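Local coordinates for protein glucose-6-phosphate isomerase (Thermus thermophilus, PDB 1ZZG) that probably catalyses the reversible isomerisation of glucose 6-phosphate to fructose 6-phosphate, a step shared by glycolysis and gluconeogenesis, at residues 5-10 and 346-351; 213-218 and 374-379; 312-317 and 363-368; 317-322 and 338-343. One frame throughout, in Å; residues are numbered along the deposited sequence.

Contact 1: residues 5-10 and 346-351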
loop_
_atom_site.group_PDB
_atom_site.type_symbol
_atom_site.label_atom_id
_atom_site.label_comp_id
_atom_site.label_asym_id
_atom_site.label_seq_id
_atom_site.Cartn_x
_atom_site.Cartn_y
_atom_site.Cartn_z
ATOM N N ASP A 5 14.297 -9.184 18.392
ATOM C CA ASP A 5 14.059 -8.637 19.723
ATOM C C ASP A 5 12.684 -9.058 20.234
ATOM O O ASP A 5 11.665 -8.759 19.619
ATOM C CB ASP A 5 14.147 -7.110 19.683
ATOM C CG ASP A 5 13.955 -6.478 21.049
ATOM O OD1 ASP A 5 12.883 -6.674 21.657
ATOM O OD2 ASP A 5 14.881 -5.784 21.516
ATOM N N THR A 6 12.663 -9.754 21.365
ATOM C CA THR A 6 11.416 -10.214 21.956
ATOM C C THR A 6 11.276 -9.686 23.390
ATOM O O THR A 6 10.635 -10.312 24.231
ATOM C CB THR A 6 11.352 -11.764 21.978
ATOM O OG1 THR A 6 12.502 -12.286 22.659
ATOM C CG2 THR A 6 11.312 -12.324 20.556
ATOM N N ARG A 7 11.867 -8.523 23.650
ATOM C CA ARG A 7 11.837 -7.921 24.980
ATOM C C ARG A 7 10.457 -7.875 25.627
ATOM O O ARG A 7 10.355 -7.925 26.851
ATOM C CB ARG A 7 12.428 -6.501 24.938
ATOM C CG ARG A 7 11.496 -5.452 24.346
ATOM C CD ARG A 7 12.160 -4.083 24.229
ATOM N NE ARG A 7 13.207 -4.061 23.212
ATOM C CZ ARG A 7 13.732 -2.950 22.704
ATOM N NH1 ARG A 7 13.307 -1.766 23.121
ATOM N NH2 ARG A 7 14.676 -3.017 21.774
ATOM N N PHE A 8 9.398 -7.782 24.822
ATOM C CA PHE A 8 8.042 -7.718 25.366
ATOM C C PHE A 8 7.304 -9.045 25.324
ATOM O O PHE A 8 6.082 -9.093 25.443
ATOM C CB PHE A 8 7.231 -6.639 24.640
ATOM C CG PHE A 8 7.827 -5.267 24.756
ATOM C CD1 PHE A 8 8.039 -4.694 26.007
ATOM C CD2 PHE A 8 8.216 -4.563 23.622
ATOM C CE1 PHE A 8 8.637 -3.439 26.127
ATOM C CE2 PHE A 8 8.815 -3.307 23.732
ATOM C CZ PHE A 8 9.026 -2.747 24.989
ATOM N N LEU A 9 8.062 -10.121 25.143
ATOM C CA LEU A 9 7.520 -11.475 25.113
ATOM C C LEU A 9 8.456 -12.276 26.024
ATOM O O LEU A 9 9.264 -13.079 25.557
ATOM C CB LEU A 9 7.548 -12.039 23.686
ATOM C CG LEU A 9 6.722 -11.324 22.609
ATOM C CD1 LEU A 9 7.024 -11.936 21.244
ATOM C CD2 LEU A 9 5.243 -11.443 22.926
ATOM N N PRO A 10 8.351 -12.058 27.346
ATOM C CA PRO A 10 9.175 -12.728 28.359
ATOM C C PRO A 10 9.168 -14.255 28.361
ATOM O O PRO A 10 10.146 -14.879 28.773
ATOM C CB PRO A 10 8.644 -12.143 29.668
ATOM C CG PRO A 10 7.200 -11.910 29.362
ATOM C CD PRO A 10 7.276 -11.279 27.988
ATOM N N GLU A 346 10.777 7.266 17.082
ATOM C CA GLU A 346 9.374 6.928 16.875
ATOM C C GLU A 346 9.157 5.422 16.779
ATOM O O GLU A 346 8.138 4.901 17.239
ATOM C CB GLU A 346 8.836 7.597 15.608
ATOM C CG GLU A 346 8.855 9.113 15.653
ATOM C CD GLU A 346 7.936 9.719 14.619
ATOM O OE1 GLU A 346 6.705 9.661 14.818
ATOM O OE2 GLU A 346 8.439 10.235 13.600
ATOM N N ALA A 347 10.114 4.724 16.178
ATOM C CA ALA A 347 10.008 3.276 16.033
ATOM C C ALA A 347 10.060 2.619 17.415
ATOM O O ALA A 347 9.194 1.813 17.762
ATOM C CB ALA A 347 11.144 2.757 15.149
ATOM N N GLU A 348 11.071 2.979 18.202
ATOM C CA GLU A 348 11.225 2.419 19.545
ATOM C C GLU A 348 10.006 2.767 20.387
ATOM O O GLU A 348 9.475 1.922 21.106
ATOM C CB GLU A 348 12.484 2.971 20.229
ATOM C CG GLU A 348 13.821 2.562 19.603
ATOM C CD GLU A 348 14.137 1.079 19.754
ATOM O OE1 GLU A 348 13.558 0.420 20.650
ATOM O OE2 GLU A 348 14.981 0.576 18.981
ATOM N N ALA A 349 9.569 4.019 20.282
ATOM C CA ALA A 349 8.421 4.514 21.030
ATOM C C ALA A 349 7.155 3.729 20.708
ATOM O O ALA A 349 6.423 3.324 21.609
ATOM C CB ALA A 349 8.209 5.995 20.731
ATOM N N THR A 350 6.897 3.515 19.421
ATOM C CA THR A 350 5.710 2.778 19.003
ATOM C C THR A 350 5.786 1.309 19.408
ATOM O O THR A 350 4.785 0.714 19.820
ATOM C CB THR A 350 5.510 2.870 17.483
ATOM O OG1 THR A 350 5.296 4.239 17.116
ATOM C CG2 THR A 350 4.313 2.035 17.052
ATOM N N TYR A 351 6.977 0.731 19.280
ATOM C CA TYR A 351 7.210 -0.658 19.650
ATOM C C TYR A 351 6.786 -0.825 21.113
ATOM O O TYR A 351 6.034 -1.743 21.458
ATOM C CB TYR A 351 8.697 -0.992 19.453
ATOM C CG TYR A 351 9.113 -2.405 19.810
ATOM C CD1 TYR A 351 8.230 -3.480 19.676
ATOM C CD2 TYR A 351 10.411 -2.671 20.249
ATOM C CE1 TYR A 351 8.633 -4.785 19.971
ATOM C CE2 TYR A 351 10.824 -3.966 20.545
ATOM C CZ TYR A 351 9.933 -5.017 20.404
ATOM O OH TYR A 351 10.345 -6.292 20.695
HETATM O O HOH W 1 16.900 -1.235 19.861
HETATM O O HOH W 2 9.051 -8.208 21.986
#
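In the type I turn T6–L9, R7 points its CB toward helix 339-356 and sets CG in the crowded position between backbone N and carbonyl carbon (chi1 76°). CG thus lies over the centre of the F8 ring, 3.4 Å above its plane. CD and NE run on past the Y351 ring, NE 3.6 Å from Y351 CE2, which sits over one face of the guanidinium. NE and NH2 grip the D5 carboxylate side-on, NH2 reaching D5 OD2 at 2.8 Å; NH1 makes a salt bridge to E348 OE1 (3.3 Å), whose hydrogen bond is weak. A water links NH2, weakly, to E348 OE2, which is also paired with K344. D5 OD1 accepts a hydrogen bond from Y351 OH at 2.7 Å and closes an Asx turn with R7 N at 2.9 Å. F8 points its edge at the Y351 ring in a T-shaped stack, centroids 4.9 Å apart. An alanine in place of D5 removes this carboxylate acceptor and would probably lose the Asx turn and leave the guanidinium less firmly placed. With R7 between two acids, the network probably keeps both carboxylates ionised and ties the N-terminal loop to helix 339-356.

Contact 2: residues 213-218 and 374-379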
loop_
_atom_site.group_PDB
_atom_site.type_symbol
_atom_site.label_atom_id
_atom_site.label_comp_id
_atom_site.label_asym_id
_atom_site.label_seq_id
_atom_site.Cartn_x
_atom_site.Cartn_y
_atom_site.Cartn_z
ATOM N N ALA A 213 21.309 -12.686 1.268
ATOM C CA ALA A 213 20.385 -13.818 1.225
ATOM C C ALA A 213 21.133 -15.092 1.645
ATOM O O ALA A 213 20.573 -15.961 2.322
ATOM C CB ALA A 213 19.794 -13.979 -0.186
ATOM N N ARG A 214 22.398 -15.193 1.250
ATOM C CA ARG A 214 23.230 -16.345 1.613
ATOM C C ARG A 214 23.357 -16.403 3.141
ATOM O O ARG A 214 23.324 -17.480 3.734
ATOM C CB ARG A 214 24.619 -16.209 0.980
ATOM C CG ARG A 214 25.482 -17.468 1.030
ATOM C CD ARG A 214 26.758 -17.252 0.216
ATOM N NE ARG A 214 26.440 -16.619 -1.061
ATOM C CZ ARG A 214 27.252 -15.796 -1.715
ATOM N NH1 ARG A 214 28.446 -15.504 -1.217
ATOM N NH2 ARG A 214 26.858 -15.238 -2.852
ATOM N N LYS A 215 23.501 -15.241 3.775
ATOM C CA LYS A 215 23.609 -15.197 5.230
ATOM C C LYS A 215 22.340 -15.787 5.846
ATOM O O LYS A 215 22.408 -16.543 6.811
ATOM C CB LYS A 215 23.797 -13.757 5.711
ATOM C CG LYS A 215 25.057 -13.084 5.171
ATOM C CD LYS A 215 26.321 -13.841 5.568
ATOM C CE LYS A 215 26.536 -13.831 7.075
ATOM N NZ LYS A 215 27.782 -14.555 7.477
ATOM N N ALA A 216 21.186 -15.429 5.285
ATOM C CA ALA A 216 19.909 -15.943 5.768
ATOM C C ALA A 216 19.903 -17.467 5.632
ATOM O O ALA A 216 19.446 -18.176 6.534
ATOM C CB ALA A 216 18.760 -15.336 4.969
ATOM N N ASN A 217 20.411 -17.974 4.508
ATOM C CA ASN A 217 20.470 -19.425 4.311
ATOM C C ASN A 217 21.263 -20.048 5.461
ATOM O O ASN A 217 20.915 -21.108 5.962
ATOM C CB ASN A 217 21.148 -19.784 2.988
ATOM C CG ASN A 217 20.230 -19.614 1.792
ATOM O OD1 ASN A 217 19.025 -19.379 1.937
ATOM N ND2 ASN A 217 20.796 -19.749 0.597
ATOM N N GLU A 218 22.336 -19.383 5.866
ATOM C CA GLU A 218 23.159 -19.882 6.960
ATOM C C GLU A 218 22.343 -19.967 8.243
ATOM O O GLU A 218 22.366 -20.989 8.935
ATOM C CB GLU A 218 24.365 -18.967 7.175
ATOM C CG GLU A 218 25.478 -19.173 6.168
ATOM C CD GLU A 218 26.551 -18.108 6.271
ATOM O OE1 GLU A 218 26.790 -17.603 7.391
ATOM O OE2 GLU A 218 27.163 -17.783 5.232
ATOM N N VAL A 374 18.669 -6.102 3.411
ATOM C CA VAL A 374 17.336 -6.388 2.892
ATOM C C VAL A 374 17.292 -7.765 2.222
ATOM O O VAL A 374 16.296 -8.478 2.332
ATOM C CB VAL A 374 16.875 -5.275 1.918
ATOM C CG1 VAL A 374 15.538 -5.644 1.279
ATOM C CG2 VAL A 374 16.748 -3.946 2.691
ATOM N N GLY A 375 18.376 -8.137 1.540
ATOM C CA GLY A 375 18.435 -9.448 0.914
ATOM C C GLY A 375 18.351 -10.497 2.010
ATOM O O GLY A 375 17.736 -11.555 1.856
ATOM N N TRP A 376 18.990 -10.190 3.132
ATOM C CA TRP A 376 18.984 -11.069 4.288
ATOM C C TRP A 376 17.540 -11.164 4.802
ATOM O O TRP A 376 17.007 -12.258 4.977
ATOM C CB TRP A 376 19.900 -10.495 5.379
ATOM C CG TRP A 376 20.145 -11.425 6.545
ATOM C CD1 TRP A 376 19.243 -12.271 7.132
ATOM C CD2 TRP A 376 21.363 -11.559 7.293
ATOM N NE1 TRP A 376 19.824 -12.924 8.198
ATOM C CE2 TRP A 376 21.125 -12.505 8.317
ATOM C CE3 TRP A 376 22.635 -10.972 7.194
ATOM C CZ2 TRP A 376 22.111 -12.876 9.242
ATOM C CZ3 TRP A 376 23.619 -11.344 8.117
ATOM C CH2 TRP A 376 23.346 -12.289 9.124
ATOM N N LEU A 377 16.902 -10.015 5.020
ATOM C CA LEU A 377 15.525 -9.996 5.519
ATOM C C LEU A 377 14.541 -10.753 4.623
ATOM O O LEU A 377 13.763 -11.579 5.095
ATOM C CB LEU A 377 15.042 -8.552 5.704
ATOM C CG LEU A 377 13.581 -8.376 6.141
ATOM C CD1 LEU A 377 13.320 -9.161 7.425
ATOM C CD2 LEU A 377 13.280 -6.898 6.346
ATOM N N MET A 378 14.574 -10.474 3.327
ATOM C CA MET A 378 13.678 -11.149 2.396
ATOM C C MET A 378 13.872 -12.666 2.373
ATOM O O MET A 378 12.900 -13.422 2.411
ATOM C CB MET A 378 13.857 -10.569 0.990
ATOM C CG MET A 378 13.361 -9.132 0.868
ATOM S SD MET A 378 13.604 -8.408 -0.779
ATOM C CE MET A 378 12.275 -9.212 -1.687
ATOM N N GLN A 379 15.121 -13.113 2.312
ATOM C CA GLN A 379 15.399 -14.550 2.292
ATOM C C GLN A 379 14.982 -15.174 3.631
ATOM O O GLN A 379 14.509 -16.313 3.680
ATOM C CB GLN A 379 16.890 -14.806 2.040
ATOM C CG GLN A 379 17.234 -16.287 1.831
ATOM C CD GLN A 379 16.875 -16.787 0.442
ATOM O OE1 GLN A 379 16.194 -16.104 -0.318
ATOM N NE2 GLN A 379 17.331 -17.990 0.107
#
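Two residues of helix 371-391 swing their CG anti to the backbone N: W376 (chi1 -171°), laying its indole along helix 206-221, and Q379, whose chain then bends at chi2 (78°) to carry its amide to N217. The backbone of K215 puts CB over the indole, 3.4 Å from the centroid of the W376 six-membered ring and close to the ring normal, a CH-pi contact; CG, beside the backbone N, carries the chain along the ring. A216 flanks the same face nearer the pyrrole part, with its CB 3.8 Å from W376 CD1. Beyond the ring the K215 chain curls away to a salt bridge with E218. The helices cross at -44° and come within 7.2 Å axis to axis, a closeness that small residues allow: A213 CA lies 3.5 Å from G375 O, and A216 CB 3.5 Å from Q379 CB. Q379 NE2 gives N217 OD1 an almost straight bond of 2.9 Å, on a carbonyl lone pair and in the plane of the donor amide. An alanine at W376 removes the ring that K215 and A216 pack on and would probably loosen the helix pair. N217 OD1 also accepts from W383 NE1, while Q379 NE2 also binds W43 O and N217 ND2 binds M44 O. These bonds fix which way each amide is flipped and satisfy N217 OD1, N217 ND2 and Q379 NE2 in a buried interface.

Contact 3: residues 312-317 and 363-368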
loop_
_atom_site.group_PDB
_atom_site.type_symbol
_atom_site.label_atom_id
_atom_site.label_comp_id
_atom_site.label_asym_id
_atom_site.label_seq_id
_atom_site.Cartn_x
_atom_site.Cartn_y
_atom_site.Cartn_z
ATOM N N ILE A 312 12.821 -2.523 12.014
ATOM C CA ILE A 312 13.454 -1.242 12.317
ATOM C C ILE A 312 14.936 -1.141 11.964
ATOM O O ILE A 312 15.743 -1.965 12.396
ATOM C CB ILE A 312 13.329 -0.936 13.825
ATOM C CG1 ILE A 312 11.868 -1.049 14.259
ATOM C CG2 ILE A 312 13.928 0.429 14.131
ATOM C CD1 ILE A 312 11.676 -1.038 15.762
ATOM N N PRO A 313 15.315 -0.119 11.177
ATOM C CA PRO A 313 16.719 0.059 10.801
ATOM C C PRO A 313 17.457 0.663 11.999
ATOM O O PRO A 313 16.851 1.356 12.815
ATOM C CB PRO A 313 16.632 1.023 9.624
ATOM C CG PRO A 313 15.473 1.886 10.011
ATOM C CD PRO A 313 14.462 0.868 10.492
ATOM N N GLU A 314 18.753 0.406 12.118
ATOM C CA GLU A 314 19.500 0.952 13.247
ATOM C C GLU A 314 20.443 2.085 12.876
ATOM O O GLU A 314 21.004 2.741 13.752
ATOM C CB GLU A 314 20.280 -0.158 13.947
ATOM C CG GLU A 314 19.382 -1.203 14.572
ATOM C CD GLU A 314 20.135 -2.158 15.470
ATOM O OE1 GLU A 314 21.033 -2.867 14.972
ATOM O OE2 GLU A 314 19.823 -2.199 16.677
ATOM N N ALA A 315 20.610 2.321 11.580
ATOM C CA ALA A 315 21.486 3.383 11.113
ATOM C C ALA A 315 21.080 3.865 9.731
ATOM O O ALA A 315 20.536 3.102 8.926
ATOM C CB ALA A 315 22.938 2.891 11.083
ATOM N N PRO A 316 21.317 5.154 9.446
ATOM C CA PRO A 316 20.985 5.735 8.147
ATOM C C PRO A 316 22.214 5.574 7.270
ATOM O O PRO A 316 23.309 5.334 7.783
ATOM C CB PRO A 316 20.739 7.195 8.488
ATOM C CG PRO A 316 21.811 7.453 9.514
ATOM C CD PRO A 316 21.728 6.207 10.399
ATOM N N LEU A 317 22.043 5.685 5.958
ATOM C CA LEU A 317 23.182 5.601 5.059
ATOM C C LEU A 317 23.757 7.015 4.979
ATOM O O LEU A 317 24.965 7.206 4.872
ATOM C CB LEU A 317 22.750 5.113 3.674
ATOM C CG LEU A 317 22.144 3.706 3.645
ATOM C CD1 LEU A 317 21.905 3.290 2.199
ATOM C CD2 LEU A 317 23.089 2.717 4.337
ATOM N N ALA A 363 10.280 -7.306 17.354
ATOM C CA ALA A 363 10.936 -6.499 16.343
ATOM C C ALA A 363 12.108 -7.189 15.684
ATOM O O ALA A 363 12.791 -8.009 16.296
ATOM C CB ALA A 363 11.403 -5.175 16.956
ATOM N N LEU A 364 12.322 -6.846 14.421
ATOM C CA LEU A 364 13.436 -7.365 13.651
ATOM C C LEU A 364 14.259 -6.143 13.285
ATOM O O LEU A 364 13.786 -5.253 12.579
ATOM C CB LEU A 364 12.946 -8.074 12.386
ATOM C CG LEU A 364 12.409 -9.493 12.573
ATOM C CD1 LEU A 364 11.834 -10.008 11.261
ATOM C CD2 LEU A 364 13.530 -10.397 13.056
ATOM N N PHE A 365 15.484 -6.087 13.790
ATOM C CA PHE A 365 16.363 -4.958 13.522
ATOM C C PHE A 365 17.322 -5.217 12.366
ATOM O O PHE A 365 17.899 -6.298 12.249
ATOM C CB PHE A 365 17.161 -4.606 14.787
ATOM C CG PHE A 365 16.336 -3.959 15.866
ATOM C CD1 PHE A 365 16.138 -2.577 15.877
ATOM C CD2 PHE A 365 15.728 -4.730 16.851
ATOM C CE1 PHE A 365 15.344 -1.975 16.855
ATOM C CE2 PHE A 365 14.928 -4.137 17.837
ATOM C CZ PHE A 365 14.736 -2.756 17.837
ATOM N N LEU A 366 17.462 -4.212 11.508
ATOM C CA LEU A 366 18.364 -4.250 10.366
ATOM C C LEU A 366 19.458 -3.238 10.676
ATOM O O LEU A 366 19.178 -2.151 11.176
ATOM C CB LEU A 366 17.652 -3.805 9.083
ATOM C CG LEU A 366 16.830 -4.794 8.260
ATOM C CD1 LEU A 366 15.873 -5.561 9.149
ATOM C CD2 LEU A 366 16.078 -4.016 7.186
ATOM N N PRO A 367 20.720 -3.580 10.388
ATOM C CA PRO A 367 21.790 -2.618 10.674
ATOM C C PRO A 367 21.535 -1.296 9.948
ATOM O O PRO A 367 21.823 -0.220 10.462
ATOM C CB PRO A 367 23.034 -3.333 10.162
ATOM C CG PRO A 367 22.715 -4.780 10.454
ATOM C CD PRO A 367 21.269 -4.896 10.011
ATOM N N GLU A 368 20.984 -1.396 8.744
ATOM C CA GLU A 368 20.661 -0.233 7.929
ATOM C C GLU A 368 19.901 -0.767 6.724
ATOM O O GLU A 368 19.856 -1.978 6.518
ATOM C CB GLU A 368 21.941 0.482 7.468
ATOM C CG GLU A 368 22.757 -0.240 6.390
ATOM C CD GLU A 368 23.476 -1.477 6.896
ATOM O OE1 GLU A 368 24.306 -1.349 7.822
ATOM O OE2 GLU A 368 23.222 -2.584 6.362
#
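The carbonyl oxygen of I312 is held twice from strand 363-366: L366 N donates a hydrogen bond of 3.0 Å from above the carbonyl plane, and F365 CA adds a CA-H...O contact at 3.3 Å. This is the end of a parallel strand pair in a beta-alpha-beta unit, in which strand 306-313 and strand 360-366 lie side by side in the sheet and helix 339-356 makes the connection, as expected of the alpha/beta SIS domains of phosphoglucose isomerases. I312 N completes the parallel pattern by donating to L364 O at 3.0 Å, in the carbonyl plane, so that both polar backbone atoms of I312 reach the same strand, at L364 and L366, the residues flanking F365. One step on, the ladder frays: E314 N gives L366 O a weak, bent bond, and no further ladder bond follows. I312 and F365 point to one face of the sheet and lie side by side, I312 CB 3.8 Å from F365 CE1. Helix 339-356 packs on this face through K344 and A347 against I312 and E348 against F365, while P313 and L366 point to the other face, where L377 of helix 371-391 meets L366. E314 crosses F365 at about a right angle, its CG 3.8 Å from F365 CD1, and its OE2 pairs with R3, outside the two segments, in a salt bridge; R3 also makes a cation-pi contact with F365. Past the strands, E368 turns its carboxylate to S370, while L317, whose backbone N binds E104 of the second subunit, lays its CD2 3.6 Å from E368 CG.

Contact 4: residues 317-322 and 338-343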
loop_
_atom_site.group_PDB
_atom_site.type_symbol
_atom_site.label_atom_id
_atom_site.label_comp_id
_atom_site.label_asym_id
_atom_site.label_seq_id
_atom_site.Cartn_x
_atom_site.Cartn_y
_atom_site.Cartn_z
ATOM N N LEU A 317 22.043 5.685 5.958
ATOM C CA LEU A 317 23.182 5.601 5.059
ATOM C C LEU A 317 23.757 7.015 4.979
ATOM O O LEU A 317 24.965 7.206 4.872
ATOM C CB LEU A 317 22.750 5.113 3.674
ATOM C CG LEU A 317 22.144 3.706 3.645
ATOM C CD1 LEU A 317 21.905 3.290 2.199
ATOM C CD2 LEU A 317 23.089 2.717 4.337
ATOM N N GLU A 318 22.864 7.999 5.036
ATOM C CA GLU A 318 23.232 9.410 5.011
ATOM C C GLU A 318 22.116 10.138 5.748
ATOM O O GLU A 318 20.966 10.153 5.302
ATOM C CB GLU A 318 23.362 9.931 3.576
ATOM C CG GLU A 318 23.664 11.423 3.517
ATOM C CD GLU A 318 24.078 11.906 2.139
ATOM O OE1 GLU A 318 23.496 11.449 1.130
ATOM O OE2 GLU A 318 24.981 12.766 2.067
ATOM N N ASP A 319 22.465 10.728 6.887
ATOM C CA ASP A 319 21.504 11.415 7.735
ATOM C C ASP A 319 21.324 12.898 7.416
ATOM O O ASP A 319 22.026 13.464 6.580
ATOM C CB ASP A 319 21.923 11.255 9.199
ATOM C CG ASP A 319 20.743 11.222 10.144
ATOM O OD1 ASP A 319 19.636 11.632 9.740
ATOM O OD2 ASP A 319 20.925 10.789 11.296
ATOM N N VAL A 320 20.369 13.519 8.100
ATOM C CA VAL A 320 20.073 14.934 7.912
ATOM C C VAL A 320 19.786 15.597 9.246
ATOM O O VAL A 320 18.901 15.162 9.989
ATOM C CB VAL A 320 18.839 15.139 7.019
ATOM C CG1 VAL A 320 18.443 16.612 7.012
ATOM C CG2 VAL A 320 19.127 14.657 5.620
ATOM N N GLU A 321 20.529 16.652 9.555
ATOM C CA GLU A 321 20.307 17.357 10.805
ATOM C C GLU A 321 19.118 18.290 10.618
ATOM O O GLU A 321 19.006 18.963 9.595
ATOM C CB GLU A 321 21.543 18.171 11.205
ATOM C CG GLU A 321 21.438 18.768 12.604
ATOM C CD GLU A 321 22.702 19.477 13.044
ATOM O OE1 GLU A 321 23.797 18.882 12.927
ATOM O OE2 GLU A 321 22.598 20.626 13.517
ATOM N N ILE A 322 18.223 18.303 11.601
ATOM C CA ILE A 322 17.051 19.167 11.553
ATOM C C ILE A 322 17.515 20.564 11.969
ATOM O O ILE A 322 17.880 20.790 13.126
ATOM C CB ILE A 322 15.951 18.676 12.523
ATOM C CG1 ILE A 322 15.535 17.243 12.160
ATOM C CG2 ILE A 322 14.742 19.607 12.458
ATOM C CD1 ILE A 322 14.637 16.586 13.183
ATOM N N THR A 338 18.667 14.675 14.400
ATOM C CA THR A 338 18.688 14.287 12.987
ATOM C C THR A 338 17.364 13.620 12.596
ATOM O O THR A 338 16.589 13.197 13.456
ATOM C CB THR A 338 19.830 13.288 12.677
ATOM O OG1 THR A 338 19.544 12.023 13.290
ATOM C CG2 THR A 338 21.163 13.814 13.200
ATOM N N LEU A 339 17.108 13.535 11.295
ATOM C CA LEU A 339 15.885 12.908 10.813
ATOM C C LEU A 339 15.868 11.430 11.193
ATOM O O LEU A 339 14.844 10.909 11.635
ATOM C CB LEU A 339 15.758 13.061 9.290
ATOM C CG LEU A 339 15.407 14.473 8.797
ATOM C CD1 LEU A 339 15.220 14.472 7.288
ATOM C CD2 LEU A 339 14.136 14.943 9.481
ATOM N N PHE A 340 17.000 10.751 11.029
ATOM C CA PHE A 340 17.043 9.337 11.387
ATOM C C PHE A 340 16.839 9.172 12.891
ATOM O O PHE A 340 16.189 8.227 13.343
ATOM C CB PHE A 340 18.373 8.699 11.004
ATOM C CG PHE A 340 18.393 7.213 11.219
ATOM C CD1 PHE A 340 17.874 6.352 10.253
ATOM C CD2 PHE A 340 18.853 6.678 12.419
ATOM C CE1 PHE A 340 17.809 4.979 10.480
ATOM C CE2 PHE A 340 18.790 5.305 12.659
ATOM C CZ PHE A 340 18.267 4.455 11.686
ATOM N N GLN A 341 17.408 10.091 13.663
ATOM C CA GLN A 341 17.272 10.050 15.116
ATOM C C GLN A 341 15.785 10.074 15.471
ATOM O O GLN A 341 15.335 9.367 16.374
ATOM C CB GLN A 341 17.976 11.255 15.739
ATOM C CG GLN A 341 18.158 11.172 17.243
ATOM C CD GLN A 341 18.837 12.408 17.804
ATOM O OE1 GLN A 341 19.478 13.166 17.069
ATOM N NE2 GLN A 341 18.714 12.609 19.113
ATOM N N LEU A 342 15.026 10.898 14.752
ATOM C CA LEU A 342 13.586 11.002 14.981
ATOM C C LEU A 342 12.911 9.687 14.594
ATOM O O LEU A 342 12.119 9.132 15.353
ATOM C CB LEU A 342 12.989 12.146 14.152
ATOM C CG LEU A 342 11.469 12.320 14.261
ATOM C CD1 LEU A 342 11.052 12.414 15.727
ATOM C CD2 LEU A 342 11.039 13.562 13.499
ATOM N N LEU A 343 13.233 9.206 13.401
ATOM C CA LEU A 343 12.684 7.957 12.883
ATOM C C LEU A 343 12.868 6.839 13.904
ATOM O O LEU A 343 11.914 6.150 14.266
ATOM C CB LEU A 343 13.385 7.601 11.565
ATOM C CG LEU A 343 13.142 6.247 10.888
ATOM C CD1 LEU A 343 11.651 5.959 10.799
ATOM C CD2 LEU A 343 13.779 6.262 9.485
#
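D319 and T338 cross at about a right angle, with the carboxylate of D319 lying across the first turn of helix 339-343. D319 OD1 presents its syn lone pair to F340 N (3.1 Å) and is also met, from above the carboxylate plane, by V320 N (2.6 Å). D319 OD2 accepts a hydrogen bond from T338 OG1 at 2.7 Å, again from above the plane. T338 is the N-cap: its OG1, in the crowded position between backbone N and carbonyl carbon (chi1 69°), accepts from Q341 N at 2.9 Å, and T338 N in return donates to Q341 OE1, making a capping box. D319 thus caps F340 N directly and also holds the hydroxyl of the N-cap residue, and the positive end of the helix is likely to favour its ionised form. V320 O receives L339 N nearly along its C=O axis, at 2.8 Å. V320 and L339 lie side by side, pointing the same way, with V320 CB 3.7 Å from L339 CD1. I322 instead crosses L339 at about a right angle, its CG1 3.8 Å from L339 CD2, so the two branches of L339 are shared between V320 and I322. E318 forms a salt bridge with R111 of the second subunit, and V320 packs there on L107. The loop after strand 306-313 thus lies over the start of helix 339-356, where F340 packs on P316.

In the fold
From the N terminus, the loop after strand 3-5 is the first half of contact 1, which closes the longest loop by reaching helix 339-356. Contact 2 starts at helix 206-221 and ends on helix 371-391, beyond helix 339-356 in the sequence, so contacts 1 and 2 cross. Contact 3, pairing strands 306-313 and 360-366, lies within the span of contact 2 but crosses contact 1. Contact 4 is the shortest closure and falls within the spans of the other three; it shares L317 with contact 3 and helix 339-356 with contact 1. D5 bonds to A363, L377 packs on L366, and F340 packs beside A315, so contact 3, inside the mixed sheet, touches the other three.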